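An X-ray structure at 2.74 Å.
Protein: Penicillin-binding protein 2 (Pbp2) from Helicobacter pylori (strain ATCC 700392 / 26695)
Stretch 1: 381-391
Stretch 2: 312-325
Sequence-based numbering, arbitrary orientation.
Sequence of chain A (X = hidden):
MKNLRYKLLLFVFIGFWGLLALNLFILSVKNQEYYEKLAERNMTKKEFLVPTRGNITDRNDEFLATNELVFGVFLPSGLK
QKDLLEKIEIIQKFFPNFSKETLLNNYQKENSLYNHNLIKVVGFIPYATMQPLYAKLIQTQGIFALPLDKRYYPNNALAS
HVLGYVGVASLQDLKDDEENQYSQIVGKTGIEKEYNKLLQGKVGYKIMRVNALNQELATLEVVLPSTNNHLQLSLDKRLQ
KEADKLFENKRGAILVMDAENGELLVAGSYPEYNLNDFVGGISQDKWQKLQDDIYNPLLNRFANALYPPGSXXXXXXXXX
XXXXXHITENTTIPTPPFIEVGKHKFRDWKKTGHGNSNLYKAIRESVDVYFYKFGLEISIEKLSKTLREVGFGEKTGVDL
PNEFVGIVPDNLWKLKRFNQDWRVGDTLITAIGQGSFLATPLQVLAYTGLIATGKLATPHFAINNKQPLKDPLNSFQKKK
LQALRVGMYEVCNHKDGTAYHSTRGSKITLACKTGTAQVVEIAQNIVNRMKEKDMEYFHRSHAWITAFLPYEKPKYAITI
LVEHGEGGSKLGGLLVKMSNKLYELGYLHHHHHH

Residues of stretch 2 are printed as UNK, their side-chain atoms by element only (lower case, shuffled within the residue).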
ATOM      1  N   GLU A 381     -10.954 -26.714 -46.251  1.00 67.77           N
ATOM      2  CA  GLU A 381     -10.619 -27.567 -45.121  1.00 69.82           C
ATOM      3  C   GLU A 381      -9.121 -27.602 -44.826  1.00 65.13           C
ATOM      4  O   GLU A 381      -8.711 -27.557 -43.670  1.00 58.75           O
ATOM      5  CB  GLU A 381     -11.137 -28.978 -45.340  1.00 79.80           C
ATOM      6  CG  GLU A 381     -10.756 -29.924 -44.207  1.00 85.74           C
ATOM      7  CD  GLU A 381     -11.901 -30.834 -43.739  1.00 90.59           C
ATOM      8  OE1 GLU A 381     -13.021 -30.790 -44.319  1.00 96.98           O
ATOM      9  OE2 GLU A 381     -11.670 -31.585 -42.764  1.00 89.34           O
ATOM     10  N   LYS A 382      -8.311 -27.674 -45.873  1.00 67.25           N
ATOM     11  CA  LYS A 382      -6.844 -27.722 -45.725  1.00 69.70           C
ATOM     12  C   LYS A 382      -6.171 -26.352 -45.443  1.00 68.03           C
ATOM     13  O   LYS A 382      -5.262 -26.249 -44.610  1.00 66.92           O
ATOM     14  CB  LYS A 382      -6.226 -28.394 -46.955  1.00 71.59           C
ATOM     15  CG  LYS A 382      -6.667 -29.843 -47.069  1.00 73.09           C
ATOM     16  CD  LYS A 382      -5.986 -30.599 -48.193  1.00 74.38           C
ATOM     17  CE  LYS A 382      -6.409 -32.063 -48.135  1.00 73.40           C
ATOM     18  NZ  LYS A 382      -5.771 -32.931 -49.156  1.00 71.73           N
ATOM     19  N   LEU A 383      -6.617 -25.315 -46.147  1.00 64.91           N
ATOM     20  CA  LEU A 383      -6.190 -23.950 -45.867  1.00 59.50           C
ATOM     21  C   LEU A 383      -6.434 -23.619 -44.393  1.00 59.50           C
ATOM     22  O   LEU A 383      -5.528 -23.181 -43.691  1.00 61.18           O
ATOM     23  CB  LEU A 383      -6.952 -22.956 -46.765  1.00 57.39           C
ATOM     24  CG  LEU A 383      -6.699 -21.453 -46.587  1.00 54.48           C
ATOM     25  CD1 LEU A 383      -5.267 -21.153 -46.960  1.00 56.42           C
ATOM     26  CD2 LEU A 383      -7.634 -20.604 -47.418  1.00 54.69           C
ATOM     27  N   SER A 384      -7.663 -23.828 -43.928  1.00 60.42           N
ATOM     28  CA  SER A 384      -8.041 -23.450 -42.575  1.00 60.53           C
ATOM     29  C   SER A 384      -7.235 -24.233 -41.543  1.00 63.10           C
ATOM     30  O   SER A 384      -6.937 -23.722 -40.471  1.00 66.33           O
ATOM     31  CB  SER A 384      -9.530 -23.656 -42.347  1.00 60.31           C
ATOM     32  OG  SER A 384      -9.830 -25.024 -42.249  1.00 62.51           O
ATOM     33  N   LYS A 385      -6.883 -25.473 -41.862  1.00 62.37           N
ATOM     34  CA  LYS A 385      -6.015 -26.246 -40.986  1.00 62.22           C
ATOM     35  C   LYS A 385      -4.659 -25.557 -40.803  1.00 59.80           C
ATOM     36  O   LYS A 385      -4.184 -25.397 -39.690  1.00 59.11           O
ATOM     37  CB  LYS A 385      -5.812 -27.669 -41.520  1.00 65.88           C
ATOM     38  CG  LYS A 385      -5.039 -28.559 -40.545  1.00 65.53           C
ATOM     39  CD  LYS A 385      -5.105 -30.028 -40.907  1.00 68.18           C
ATOM     40  CE  LYS A 385      -4.501 -30.893 -39.814  1.00 70.02           C
ATOM     41  NZ  LYS A 385      -4.635 -32.337 -40.164  1.00 73.71           N
ATOM     42  N   THR A 386      -4.036 -25.159 -41.899  1.00 59.67           N
ATOM     43  CA  THR A 386      -2.744 -24.478 -41.835  1.00 61.13           C
ATOM     44  C   THR A 386      -2.857 -23.158 -41.042  1.00 59.96           C
ATOM     45  O   THR A 386      -2.067 -22.914 -40.123  1.00 62.10           O
ATOM     46  CB  THR A 386      -2.156 -24.258 -43.256  1.00 64.97           C
ATOM     47  OG1 THR A 386      -1.810 -25.523 -43.839  1.00 70.27           O
ATOM     48  CG2 THR A 386      -0.913 -23.407 -43.222  1.00 66.22           C
ATOM     49  N   LEU A 387      -3.840 -22.322 -41.371  1.00 56.50           N
ATOM     50  CA  LEU A 387      -4.061 -21.066 -40.637  1.00 53.39           C
ATOM     51  C   LEU A 387      -4.266 -21.282 -39.127  1.00 53.05           C
ATOM     52  O   LEU A 387      -3.762 -20.525 -38.309  1.00 51.72           O
ATOM     53  CB  LEU A 387      -5.276 -20.325 -41.199  1.00 52.96           C
ATOM     54  CG  LEU A 387      -5.122 -19.725 -42.589  1.00 54.75           C
ATOM     55  CD1 LEU A 387      -6.471 -19.469 -43.243  1.00 55.78           C
ATOM     56  CD2 LEU A 387      -4.310 -18.440 -42.514  1.00 54.66           C
ATOM     57  N   ARG A 388      -5.030 -22.306 -38.768  1.00 56.42           N
ATOM     58  CA  ARG A 388      -5.306 -22.636 -37.368  1.00 55.81           C
ATOM     59  C   ARG A 388      -4.097 -23.264 -36.692  1.00 52.18           C
ATOM     60  O   ARG A 388      -3.944 -23.180 -35.482  1.00 53.32           O
ATOM     61  CB  ARG A 388      -6.493 -23.596 -37.267  1.00 61.11           C
ATOM     62  CG  ARG A 388      -7.867 -22.928 -37.404  1.00 68.40           C
ATOM     63  CD  ARG A 388      -9.028 -23.901 -37.186  1.00 73.34           C
ATOM     64  NE  ARG A 388      -8.988 -24.449 -35.827  1.00 87.06           N
ATOM     65  CZ  ARG A 388      -9.687 -24.009 -34.773  1.00 96.71           C
ATOM     66  NH1 ARG A 388     -10.551 -23.007 -34.883  1.00 98.97           N
ATOM     67  NH2 ARG A 388      -9.514 -24.592 -33.587  1.00101.44           N
ATOM     68  N   GLU A 389      -3.243 -23.905 -37.470  1.00 50.20           N
ATOM     69  CA  GLU A 389      -1.994 -24.443 -36.941  1.00 51.41           C
ATOM     70  C   GLU A 389      -1.005 -23.348 -36.600  1.00 49.67           C
ATOM     71  O   GLU A 389      -0.232 -23.517 -35.669  1.00 51.17           O
ATOM     72  CB  GLU A 389      -1.345 -25.406 -37.936  1.00 53.11           C
ATOM     73  CG  GLU A 389      -1.955 -26.792 -37.937  1.00 54.09           C
ATOM     74  CD  GLU A 389      -1.452 -27.669 -39.075  1.00 55.10           C
ATOM     75  OE1 GLU A 389      -0.573 -27.216 -39.847  1.00 53.22           O
ATOM     76  OE2 GLU A 389      -1.941 -28.824 -39.184  1.00 55.14           O
ATOM     77  N   VAL A 390      -1.010 -22.253 -37.361  1.00 49.55           N
ATOM     78  CA  VAL A 390      -0.129 -21.104 -37.082  1.00 51.12           C
ATOM     79  C   VAL A 390      -0.731 -20.104 -36.077  1.00 49.12           C
ATOM     80  O   VAL A 390      -0.208 -18.989 -35.931  1.00 45.64           O
ATOM     81  CB  VAL A 390       0.330 -20.349 -38.364  1.00 53.60           C
ATOM     82  CG1 VAL A 390       1.016 -21.297 -39.332  1.00 56.37           C
ATOM     83  CG2 VAL A 390      -0.816 -19.631 -39.059  1.00 55.64           C
ATOM     84  N   GLY A 391      -1.833 -20.494 -35.425  1.00 48.40           N
ATOM     85  CA  GLY A 391      -2.331 -19.833 -34.213  1.00 47.41           C
ATOM     86  C   GLY A 391      -3.485 -18.843 -34.333  1.00 47.19           C
ATOM     87  O   GLY A 391      -3.611 -17.964 -33.477  1.00 47.54           O
ATOM     88  N   UNK A 312      -1.824  -9.744 -43.641  1.00 48.25           N
ATOM     89  CA  UNK A 312      -0.824 -10.329 -42.707  1.00 47.70           C
ATOM     90  C   UNK A 312      -0.837 -11.867 -42.686  1.00 45.90           C
ATOM     91  O   UNK A 312       0.154 -12.513 -42.335  1.00 42.99           O
ATOM     92  c   UNK A 312      -0.992  -9.832 -41.238  1.00 45.59           C
ATOM     93  c   UNK A 312      -2.314 -10.268 -40.649  1.00 44.99           C
ATOM     94  c   UNK A 312      -0.874  -8.331 -41.140  1.00 45.73           C
ATOM     95  N   UNK A 313      -1.976 -12.436 -43.059  1.00 44.34           N
ATOM     96  CA  UNK A 313      -2.138 -13.883 -43.092  1.00 44.72           C
ATOM     97  C   UNK A 313      -1.398 -14.550 -44.257  1.00 47.30           C
ATOM     98  O   UNK A 313      -1.222 -15.777 -44.265  1.00 49.85           O
ATOM     99  c   UNK A 313      -4.430 -13.603 -42.081  1.00 42.15           C
ATOM    100  c   UNK A 313      -3.625 -14.262 -43.197  1.00 43.02           C
ATOM    101  c   UNK A 313      -4.186 -13.881 -44.564  1.00 43.84           C
ATOM    102  N   UNK A 314      -0.956 -13.746 -45.225  1.00 46.46           N
ATOM    103  CA  UNK A 314      -0.534 -14.258 -46.530  1.00 47.27           C
ATOM    104  C   UNK A 314       0.583 -15.282 -46.483  1.00 47.92           C
ATOM    105  O   UNK A 314       0.571 -16.226 -47.272  1.00 48.39           O
ATOM    106  c   UNK A 314      -0.169 -13.116 -47.475  1.00 48.60           C
ATOM    107  c   UNK A 314      -1.117 -11.277 -48.958  1.00 53.17           C
ATOM    108  c   UNK A 314      -2.426 -10.768 -49.555  1.00 54.95           C
ATOM    109  n   UNK A 314      -2.258  -9.538 -50.360  1.00 55.82           N
ATOM    110  c   UNK A 314      -1.396 -12.528 -48.141  1.00 51.19           C
ATOM    111  N   UNK A 315       1.536 -15.120 -45.566  1.00 46.79           N
ATOM    112  CA  UNK A 315       2.599 -16.113 -45.444  1.00 48.45           C
ATOM    113  C   UNK A 315       2.093 -17.427 -44.800  1.00 50.60           C
ATOM    114  O   UNK A 315       2.645 -18.509 -45.047  1.00 55.47           O
ATOM    115  c   UNK A 315       4.456 -12.507 -44.986  1.00 44.51           C
ATOM    116  c   UNK A 315       3.714 -14.690 -43.494  1.00 45.20           C
ATOM    117  s   UNK A 315       3.379 -12.908 -43.635  1.00 41.96           S
ATOM    118  c   UNK A 315       3.868 -15.542 -44.760  1.00 46.77           C
ATOM    119  N   UNK A 316       1.030 -17.337 -44.007  1.00 51.38           N
ATOM    120  CA  UNK A 316       0.348 -18.535 -43.510  1.00 54.80           C
ATOM    121  C   UNK A 316      -0.421 -19.252 -44.607  1.00 56.66           C
ATOM    122  O   UNK A 316      -0.422 -20.482 -44.678  1.00 56.89           O
ATOM    123  N   UNK A 317      -1.065 -18.463 -45.462  1.00 57.89           N
ATOM    124  CA  UNK A 317      -1.809 -18.969 -46.624  1.00 60.53           C
ATOM    125  C   UNK A 317      -0.850 -19.624 -47.636  1.00 61.19           C
ATOM    126  O   UNK A 317      -1.053 -20.754 -48.077  1.00 56.71           O
ATOM    127  c   UNK A 317      -3.569 -17.155 -46.376  1.00 59.99           C
ATOM    128  c   UNK A 317      -3.314 -18.316 -48.563  1.00 60.72           C
ATOM    129  c   UNK A 317      -2.584 -17.819 -47.327  1.00 60.48           C
ATOM    130  N   UNK A 318       0.192 -18.886 -47.997  1.00 62.30           N
ATOM    131  CA  UNK A 318       1.239 -19.396 -48.865  1.00 63.14           C
ATOM    132  C   UNK A 318       1.798 -20.699 -48.343  1.00 63.86           C
ATOM    133  O   UNK A 318       1.991 -21.640 -49.110  1.00 67.72           O
ATOM    134  N   UNK A 319       2.043 -20.773 -47.036  1.00 61.75           N
ATOM    135  CA  UNK A 319       2.585 -21.993 -46.445  1.00 62.46           C
ATOM    136  C   UNK A 319       1.659 -23.190 -46.681  1.00 63.76           C
ATOM    137  O   UNK A 319       2.125 -24.317 -46.864  1.00 66.92           O
ATOM    138  c   UNK A 319       3.430 -22.818 -42.708  1.00 60.07           C
ATOM    139  c   UNK A 319       3.374 -23.047 -44.211  1.00 60.75           C
ATOM    140  c   UNK A 319       2.872 -21.800 -44.952  1.00 59.58           C
ATOM    141  c   UNK A 319       4.724 -23.496 -44.736  1.00 60.48           C
ATOM    142  N   UNK A 320       0.357 -22.941 -46.679  1.00 64.67           N
ATOM    143  CA  UNK A 320      -0.616 -23.984 -46.974  1.00 68.44           C
ATOM    144  C   UNK A 320      -0.558 -24.417 -48.444  1.00 68.59           C
ATOM    145  O   UNK A 320      -0.655 -25.607 -48.746  1.00 69.29           O
ATOM    146  o   UNK A 320      -2.942 -24.596 -46.603  1.00 77.70           O
ATOM    147  c   UNK A 320      -2.030 -23.502 -46.650  1.00 72.64           C
ATOM    148  N   UNK A 321      -0.415 -23.456 -49.357  1.00 66.64           N
ATOM    149  CA  UNK A 321      -0.301 -23.771 -50.782  1.00 66.70           C
ATOM    150  C   UNK A 321       0.831 -24.753 -51.017  1.00 71.31           C
ATOM    151  O   UNK A 321       0.644 -25.828 -51.603  1.00 76.87           O
ATOM    152  c   UNK A 321      -0.004 -22.522 -51.623  1.00 62.84           C
ATOM    153  c   UNK A 321      -1.879 -19.293 -52.174  1.00 57.98           C
ATOM    154  c   UNK A 321      -2.437 -21.890 -51.400  1.00 59.68           C
ATOM    155  c   UNK A 321      -0.865 -20.227 -52.081  1.00 58.69           C
ATOM    156  c   UNK A 321      -3.173 -19.658 -51.879  1.00 57.83           C
ATOM    157  c   UNK A 321      -3.452 -20.958 -51.490  1.00 59.36           C
ATOM    158  c   UNK A 321      -1.125 -21.528 -51.684  1.00 60.30           C
ATOM    159  N   UNK A 322       2.016 -24.359 -50.556  1.00 71.08           N
ATOM    160  CA  UNK A 322       3.231 -25.132 -50.771  1.00 71.30           C
ATOM    161  C   UNK A 322       3.112 -26.517 -50.182  1.00 70.88           C
ATOM    162  O   UNK A 322       3.742 -27.461 -50.658  1.00 73.98           O
ATOM    163  c   UNK A 322       5.416 -23.195 -52.022  1.00 76.84           C
ATOM    164  c   UNK A 322       5.761 -22.394 -49.670  1.00 76.34           C
ATOM    165  c   UNK A 322       4.419 -24.434 -50.121  1.00 72.58           C
ATOM    166  c   UNK A 322       4.799 -23.060 -50.646  1.00 74.74           C
ATOM    167  N   UNK A 323       2.319 -26.631 -49.128  1.00 70.37           N
ATOM    168  CA  UNK A 323       2.181 -27.876 -48.406  1.00 74.55           C
ATOM    169  C   UNK A 323       1.203 -28.833 -49.103  1.00 78.54           C
ATOM    170  O   UNK A 323       1.438 -30.046 -49.161  1.00 77.21           O
ATOM    171  c   UNK A 323       1.722 -27.548 -46.994  1.00 73.65           C
ATOM    172  o   UNK A 323       1.044 -27.039 -44.446  1.00 69.80           O
ATOM    173  c   UNK A 323       1.550 -28.721 -46.057  1.00 73.82           C
ATOM    174  o   UNK A 323       1.199 -29.128 -43.765  1.00 73.51           O
ATOM    175  c   UNK A 323       1.245 -28.260 -44.652  1.00 72.24           C
ATOM    176  N   UNK A 324       0.130 -28.274 -49.660  1.00 80.85           N
ATOM    177  CA  UNK A 324      -0.997 -29.070 -50.132  1.00 83.39           C
ATOM    178  C   UNK A 324      -1.053 -29.249 -51.646  1.00 84.79           C
ATOM    179  O   UNK A 324      -1.634 -30.221 -52.142  1.00 85.75           O
ATOM    180  c   UNK A 324      -2.288 -28.442 -49.621  1.00 83.42           C
ATOM    181  o   UNK A 324      -2.509 -29.736 -47.628  1.00 86.13           O
ATOM    182  c   UNK A 324      -2.454 -28.610 -48.123  1.00 84.94           C
ATOM    183  n   UNK A 324      -2.515 -27.495 -47.390  1.00 83.32           N
ATOM    184  N   UNK A 325      -0.451 -28.309 -52.374  1.00 81.80           N
ATOM    185  CA  UNK A 325      -0.463 -28.337 -53.831  1.00 81.55           C
ATOM    186  C   UNK A 325       0.851 -28.934 -54.351  1.00 83.03           C
ATOM    187  O   UNK A 325       1.711 -29.334 -53.560  1.00 78.81           O
ATOM    188  c   UNK A 325      -1.936 -26.172 -53.878  1.00 76.01           C
ATOM    189  c   UNK A 325      -2.051 -24.807 -54.534  1.00 75.43           C
ATOM    190  c   UNK A 325      -0.687 -26.922 -54.373  1.00 78.29           C
ATOM    191  c   UNK A 325      -3.215 -26.966 -54.118  1.00 77.28           C
TER

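Position 312 has three side-chain carbons, one carrying the other two, and is out of reach of stretch 1: Val312. Position 313 repeats that fork, with its CB 4.3 Å from Leu387 CD2, and is Val313. At 314 four carbons in a row end in nitrogen and CA-to-CB points away, giving Lys314. Position 315 carries two carbons, a sulfur and a carbon, unbranched and out of reach, which identifies Met315.

Position 316 has no side-chain atoms, so it is Gly316. An ideal CB there would lie 3.6 Å from Val390 CG2 and 3.7 Å from Leu387 CD2, and would be crowded by Val313 O at 3.1 Å. Separately, Thr386 CG2 sits 3.3 Å from Gly316 O.

Position 317 is again one carbon bearing two, hence Val317. Its CG1 lies 3.8 Å from Leu383 CD1, and its CG2 lies 4.1 Å from Leu387 CD2. Position 318 lacks a side chain and is Gly318; a CB would point away from stretch 1. At 319 four carbons fork at the second, so this is Leu319; it adopts chi1 t, chi2 p, and its CD2 is 4.4 Å from Val390 CG1.

Position 320 has one carbon and one oxygen, a serine. Ser320 OG forms a weak hydrogen bond with Thr386 OG1 at 3.1 Å, in which either could be the donor. Position 321, a carbon followed by a six-carbon ring, is Phe321; its CA-to-CB bond points away, though its end comes nearer. Four carbons forked at the second mark 322 as Leu322, out of reach of stretch 1.

At 323 three carbons end in two oxygens: Glu323, its OE1 3.3 Å from Thr386 OG1, within weak hydrogen-bond range. Position 324 has two carbons, the second bearing one oxygen and one nitrogen, so it is Asn324. Its ND2 makes weak hydrogen bonds to Ser320 O and Ser320 OG, both 3.0 Å, while its OD1 lies 3.6 Å from Lys382 CD. Position 325, four carbons forked at the second and out of reach, is Leu325, the first residue after the helix to leave helical phi/psi.

The two helix axes approach to 8.6 Å at 128°. The CA atoms of Leu387 and Gly316 are 5.8 Å apart, those of Thr386 and Ser320 5.6 Å. Thr386 is the knob, set among Gly316, Leu319, Ser320 and Glu323. Its methyl meets backbone and its hydroxyl meets polar groups, while Leu383 packs on Val317, and Leu387 on Val313 and Val317. The contact buries 475 Å², both sides summed.

Stretch 2 (312-325) VVKMGVGLSFLENL
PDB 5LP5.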